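Local coordinates for hypothetical protein Atu1913 (PDB 2B1Y) that is of unknown function and forms a two-chain assembly of mostly beta-strand subunits, each with one short helix, at residues N39-R42 with F43-L46. Sequence-based numbering, arbitrary orientation. Where two conformers were deposited one is given.
Sequences NFQR and FTEL. With SO4 (sulfate ion), chain D.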
# COMPACT_ATOMS: atom_id res chain seq x y z
N ASN A 39 -1.17 -11.38 4.89
CA ASN A 39 -1.22 -10.34 3.89
C ASN A 39 -2.59 -9.71 3.74
O ASN A 39 -2.66 -8.52 3.45
CB ASN A 39 -0.66 -10.88 2.60
CG ASN A 39 0.87 -11.01 2.67
OD1 ASN A 39 1.45 -12.10 2.59
ND2 ASN A 39 1.51 -9.89 2.84
N PHE A 40 -3.65 -10.48 4.00
CA PHE A 40 -4.97 -9.85 4.11
C PHE A 40 -5.01 -8.84 5.28
O PHE A 40 -5.62 -7.78 5.20
CB PHE A 40 -6.11 -10.88 4.21
CG PHE A 40 -7.47 -10.25 4.34
CD1 PHE A 40 -7.97 -9.46 3.30
CD2 PHE A 40 -8.20 -10.37 5.51
CE1 PHE A 40 -9.21 -8.83 3.41
CE2 PHE A 40 -9.45 -9.75 5.65
CZ PHE A 40 -9.96 -8.98 4.59
N GLN A 41 -4.34 -9.16 6.38
CA GLN A 41 -4.34 -8.19 7.46
C GLN A 41 -3.62 -6.89 7.05
O GLN A 41 -4.12 -5.80 7.32
CB GLN A 41 -3.74 -8.79 8.73
CG GLN A 41 -4.68 -9.80 9.40
CD GLN A 41 -6.04 -9.19 9.80
OE1 GLN A 41 -7.11 -9.82 9.62
NE2 GLN A 41 -6.01 -7.96 10.34
N ARG A 42 -2.49 -7.02 6.35
CA ARG A 42 -1.80 -5.88 5.76
C ARG A 42 -2.70 -5.10 4.79
O ARG A 42 -2.81 -3.88 4.88
CB ARG A 42 -0.49 -6.33 5.09
CG ARG A 42 0.50 -6.96 6.07
CD ARG A 42 1.83 -7.34 5.42
NE ARG A 42 2.72 -7.94 6.42
CZ ARG A 42 3.09 -9.23 6.45
NH1 ARG A 42 2.66 -10.10 5.54
NH2 ARG A 42 3.88 -9.66 7.41
N PHE A 43 -3.37 -5.79 3.86
CA PHE A 43 -4.29 -5.14 2.95
C PHE A 43 -5.33 -4.26 3.68
O PHE A 43 -5.57 -3.11 3.29
CB PHE A 43 -5.02 -6.19 2.09
CG PHE A 43 -6.03 -5.62 1.15
CD1 PHE A 43 -5.63 -5.09 -0.09
CD2 PHE A 43 -7.39 -5.63 1.47
CE1 PHE A 43 -6.57 -4.56 -0.97
CE2 PHE A 43 -8.31 -5.11 0.58
CZ PHE A 43 -7.89 -4.60 -0.65
N THR A 44 -5.95 -4.78 4.73
CA THR A 44 -7.00 -4.03 5.43
C THR A 44 -6.43 -2.77 6.08
O THR A 44 -7.14 -1.77 6.21
CB THR A 44 -7.76 -4.85 6.49
OG1 THR A 44 -6.89 -5.13 7.59
CG2 THR A 44 -8.30 -6.16 5.88
N GLU A 45 -5.15 -2.82 6.46
CA GLU A 45 -4.45 -1.63 6.96
C GLU A 45 -4.27 -0.60 5.87
O GLU A 45 -4.47 0.58 6.11
CB GLU A 45 -3.12 -1.99 7.65
CG GLU A 45 -3.25 -3.01 8.80
CD GLU A 45 -4.15 -2.55 9.94
OE1 GLU A 45 -3.77 -1.59 10.64
OE2 GLU A 45 -5.24 -3.14 10.14
N LEU A 46 -3.95 -1.04 4.67
CA LEU A 46 -3.69 -0.10 3.60
C LEU A 46 -4.95 0.55 2.98
O LEU A 46 -4.86 1.55 2.26
CB LEU A 46 -2.73 -0.75 2.59
CG LEU A 46 -1.46 -1.30 3.31
CD1 LEU A 46 -0.71 -2.33 2.45
CD2 LEU A 46 -0.51 -0.21 3.80
S SO4 D . 4.13 -13.32 6.96
O1 SO4 D . 3.62 -12.47 8.04
O2 SO4 D . 3.49 -12.93 5.70
O3 SO4 D . 5.57 -13.14 6.83
O4 SO4 D . 3.84 -14.72 7.26
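Thr44, in one of its two conformers, lays its methyl over one face of the Phe40 ring, a CH-pi contact in which CG2 stands 3.8 Å from the ring centroid and is shifted toward the rim. Phe40 carries its ring with CG anti to the backbone N (chi1 180°), which swings it along the helix to the residue one turn later. The Phe43 ring approaches more loosely and at a slant, CD2 lying 4.2 Å from Phe40 CE1. Tyr8 meets Phe43 edge-to-face, while His10 and His72 of the second subunit stack on Phe40, so this aromatic flank joins the helix to strand 8-16 of its own chain and to strand 69-76 of the partner. Helix 37-46, the single helix of a chain built mainly of strands, runs through the contact with regular i to i+4 bonds such as Phe43 N to Asn39 O (2.9 Å). Gln41 O takes two donors from the same face of its carbonyl plane: Glu45 N at 3.3 Å and, in the same Thr44 conformer, OG1 of that residue at 2.9 Å. Beside Thr44 the exposed Gln41 side chain forms the loose, solvent side, its NE2 4.0 Å from Thr44 OG1. On a different flank Arg42, extended from CG to NE, packs on Asp48 of the second subunit and grips a sulfate, probably from the crystallisation liquor. Its NH1 meets O2 almost straight (179°) at 3.0 Å, and NH2 reaches O1 by a more bent bond.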